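Local coordinates for protein transcriptional regulator, LacI family (Arthrobacter sp., PDB 4RKQ) that probably regulates transcription as a LacI-family repressor-like protein whose periplasmic-binding-protein-like core is likely to sense a sugar or related small ligand, at residues L20-L25 with V48-Y53. Sequence-based numbering, arbitrary orientation.
Sequences LAIPDL and VVVDDY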
ATOM      1  N   LEU A  20      -7.807   1.708  14.480  1.00  8.97           N
ATOM      2  CA  LEU A  20      -8.191   1.709  13.104  1.00 11.07           C
ATOM      3  C   LEU A  20      -8.260   0.255  12.662  1.00 15.78           C
ATOM      4  O   LEU A  20      -7.268  -0.478  12.723  1.00 16.99           O
ATOM      5  CB  LEU A  20      -7.099   2.441  12.319  1.00 14.14           C
ATOM      6  CG  LEU A  20      -7.160   3.106  10.983  1.00 39.05           C
ATOM      7  CD1 LEU A  20      -8.482   3.808  10.734  1.00 43.17           C
ATOM      8  CD2 LEU A  20      -5.968   4.087  11.002  1.00 24.98           C
ATOM      9  N   ALA A  21      -9.428  -0.161  12.214  1.00 14.65           N
ATOM     10  CA  ALA A  21      -9.634  -1.542  11.746  1.00 17.01           C
ATOM     11  C   ALA A  21      -9.718  -1.567  10.181  1.00 12.60           C
ATOM     12  O   ALA A  21     -10.545  -0.872   9.567  1.00 16.48           O
ATOM     13  CB  ALA A  21     -10.892  -2.112  12.375  1.00 14.47           C
ATOM     14  N   ILE A  22      -8.833  -2.306   9.542  1.00 13.93           N
ATOM     15  CA  ILE A  22      -8.886  -2.433   8.093  1.00 13.06           C
ATOM     16  C   ILE A  22      -8.850  -3.914   7.700  1.00 10.70           C
ATOM     17  O   ILE A  22      -8.172  -4.670   8.358  1.00 14.17           O
ATOM     18  CB  ILE A  22      -7.774  -1.675   7.380  1.00 23.00           C
ATOM     19  CG1 ILE A  22      -6.472  -1.990   8.028  1.00 16.38           C
ATOM     20  CG2 ILE A  22      -8.036  -0.154   7.480  1.00 27.34           C
ATOM     21  CD1 ILE A  22      -5.293  -1.654   7.166  1.00 22.61           C
ATOM     22  N   PRO A  23      -9.590  -4.279   6.648  1.00 14.07           N
ATOM     23  CA  PRO A  23      -9.708  -5.682   6.283  1.00 15.49           C
ATOM     24  C   PRO A  23      -8.481  -6.273   5.625  1.00 13.74           C
ATOM     25  O   PRO A  23      -8.377  -7.452   5.579  1.00 17.69           O
ATOM     26  CB  PRO A  23     -10.871  -5.706   5.292  1.00 21.63           C
ATOM     27  CG  PRO A  23     -10.992  -4.343   4.788  1.00 20.55           C
ATOM     28  CD  PRO A  23     -10.484  -3.427   5.852  1.00 12.44           C
ATOM     29  N   ASP A  24      -7.607  -5.456   5.048  1.00 14.11           N
ATOM     30  CA  ASP A  24      -6.340  -5.949   4.507  1.00 13.56           C
ATOM     31  C   ASP A  24      -5.441  -4.779   4.291  1.00 19.10           C
ATOM     32  O   ASP A  24      -5.871  -3.641   4.408  1.00 20.57           O
ATOM     33  CB  ASP A  24      -6.532  -6.706   3.175  1.00 18.70           C
ATOM     34  CG  ASP A  24      -7.130  -5.840   2.074  1.00 32.51           C
ATOM     35  OD1 ASP A  24      -6.486  -4.860   1.613  1.00 30.46           O
ATOM     36  OD2 ASP A  24      -8.268  -6.135   1.676  1.00 27.83           O
ATOM     37  N   LEU A  25      -4.177  -5.076   4.012  1.00 14.51           N
ATOM     38  CA  LEU A  25      -3.165  -4.080   3.637  1.00 14.52           C
ATOM     39  C   LEU A  25      -2.635  -4.337   2.215  1.00 20.03           C
ATOM     40  O   LEU A  25      -1.702  -3.714   1.764  1.00 20.09           O
ATOM     41  CB  LEU A  25      -2.007  -4.151   4.616  1.00 14.37           C
ATOM     42  CG  LEU A  25      -2.237  -3.538   6.014  1.00 18.50           C
ATOM     43  CD1 LEU A  25      -1.187  -4.006   6.998  1.00 16.37           C
ATOM     44  CD2 LEU A  25      -2.235  -2.034   5.905  1.00 21.61           C
ATOM     45  N   VAL A  48      -2.488   6.100  17.818  1.00 19.92           N
ATOM     46  CA  VAL A  48      -3.287   5.286  16.903  1.00 14.73           C
ATOM     47  C   VAL A  48      -2.634   3.900  16.776  1.00 18.77           C
ATOM     48  O   VAL A  48      -1.403   3.770  16.662  1.00 15.38           O
ATOM     49  CB  VAL A  48      -3.380   5.880  15.479  1.00 17.87           C
ATOM     50  CG1 VAL A  48      -4.274   5.034  14.573  1.00 27.25           C
ATOM     51  CG2 VAL A  48      -3.900   7.306  15.493  1.00 30.97           C
ATOM     52  N   VAL A  49      -3.457   2.874  16.816  1.00 15.96           N
ATOM     53  CA  VAL A  49      -3.014   1.507  16.510  1.00 14.09           C
ATOM     54  C   VAL A  49      -3.905   0.905  15.393  1.00 14.72           C
ATOM     55  O   VAL A  49      -5.138   1.078  15.382  1.00 23.90           O
ATOM     56  CB  VAL A  49      -3.060   0.582  17.722  1.00 31.23           C
ATOM     57  CG1 VAL A  49      -1.885   0.901  18.650  1.00 31.18           C
ATOM     58  CG2 VAL A  49      -4.385   0.706  18.455  1.00 20.77           C
ATOM     59  N   VAL A  50      -3.262   0.201  14.462  1.00 12.52           N
ATOM     60  CA  VAL A  50      -3.948  -0.379  13.318  1.00 14.85           C
ATOM     61  C   VAL A  50      -4.045  -1.891  13.519  1.00 12.46           C
ATOM     62  O   VAL A  50      -3.049  -2.503  13.916  1.00 12.48           O
ATOM     63  CB  VAL A  50      -3.177  -0.057  12.016  1.00 17.73           C
ATOM     64  CG1 VAL A  50      -3.810  -0.781  10.845  1.00 19.39           C
ATOM     65  CG2 VAL A  50      -3.203   1.449  11.778  1.00 22.89           C
ATOM     66  N   ASP A  51      -5.235  -2.456  13.321  1.00 12.99           N
ATOM     67  CA  ASP A  51      -5.412  -3.923  13.274  1.00 13.73           C
ATOM     68  C   ASP A  51      -5.841  -4.283  11.826  1.00 15.43           C
ATOM     69  O   ASP A  51      -6.967  -3.919  11.395  1.00 12.81           O
ATOM     70  CB  ASP A  51      -6.487  -4.345  14.242  1.00 11.73           C
ATOM     71  CG  ASP A  51      -6.674  -5.877  14.324  1.00 22.63           C
ATOM     72  OD1 ASP A  51      -6.279  -6.625  13.404  1.00 18.51           O
ATOM     73  OD2 ASP A  51      -7.264  -6.318  15.327  1.00 18.69           O
ATOM     74  N   ASP A  52      -4.935  -4.972  11.115  1.00 12.84           N
ATOM     75  CA  ASP A  52      -5.184  -5.518   9.790  1.00 11.06           C
ATOM     76  C   ASP A  52      -5.780  -6.891  10.073  1.00 14.40           C
ATOM     77  O   ASP A  52      -5.036  -7.810  10.511  1.00 12.52           O
ATOM     78  CB  ASP A  52      -3.892  -5.651   8.994  1.00 14.53           C
ATOM     79  CG  ASP A  52      -4.016  -6.556   7.781  1.00 21.53           C
ATOM     80  OD1 ASP A  52      -5.142  -6.922   7.375  1.00 19.81           O
ATOM     81  OD2 ASP A  52      -2.950  -6.956   7.266  1.00 16.00           O
ATOM     82  N   TYR A  53      -7.087  -7.010   9.880  1.00 15.04           N
ATOM     83  CA  TYR A  53      -7.792  -8.245  10.260  1.00 11.41           C
ATOM     84  C   TYR A  53      -8.001  -9.244   9.112  1.00 11.06           C
ATOM     85  O   TYR A  53      -8.731 -10.212   9.256  1.00 17.74           O
ATOM     86  CB  TYR A  53      -9.108  -7.967  11.000  1.00 12.87           C
ATOM     87  CG  TYR A  53     -10.181  -7.308  10.207  1.00 10.38           C
ATOM     88  CD1 TYR A  53     -11.060  -8.039   9.450  1.00 17.90           C
ATOM     89  CD2 TYR A  53     -10.358  -5.895  10.264  1.00 16.01           C
ATOM     90  CE1 TYR A  53     -12.076  -7.412   8.732  1.00 16.17           C
ATOM     91  CE2 TYR A  53     -11.367  -5.266   9.550  1.00 14.97           C
ATOM     92  CZ  TYR A  53     -12.194  -6.025   8.777  1.00 16.67           C
ATOM     93  OH  TYR A  53     -13.200  -5.441   8.073  1.00 15.80           O
TER
HETATM   94  O   HOH W   1      -3.183  -7.650   4.635  1.00 18.14           O
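Four backbone hydrogen bonds zip strand 20-22 to strand 48-52 in parallel register. Leu20 N donates to Val49 O, and Leu20 O accepts from Asp51 N at 2.9 Å. Ile22 repeats the pattern, its N giving to Asp51 O and its O taking Tyr53 N at 3.0 Å, beyond the last paired residue. Apolar contacts line the face that carries Leu20, Val50 and Ile22. Leu20 lies alongside Val50, CD2 to CG2 3.9 Å, while the Ile22 and Val50 side chains cross obliquely, CG1 against CG1. Phe33 of helix 29-43 packs on Leu20. The two strands and that helix form the first beta-alpha-beta unit of a Rossmann-like periplasmic-binding-protein fold. Val50 packs on Val50 of the second subunit and its backbone hydrogen-bonds to that subunit, so this edge strand is part of the subunit interface.

Beyond the strands, Tyr53 lays its ring over Pro23. Tyr53 chi1 of 66° sets CG between the backbone N and the carbonyl carbon, and the ring reaches Pro23. Pro23 CA sits 3.7 Å from the Tyr53 ring centroid, a CH-pi contact, and the hydroxyl bonds to Tyr77 O. An alanine in place of Tyr53 removes ring and hydroxyl, and would probably loosen the chain at Pro23 and its tie to Tyr77.

Polar contacts gather at Asp52. Asp52 OD2 accepts from a water at 2.7 Å, and that water accepts from Leu25 N. Asp52 OD2 also hydrogen-bonds His55 NE2. Leu25 CD1 packs against Asp52 OD2 at 3.4 Å, a van der Waals contact.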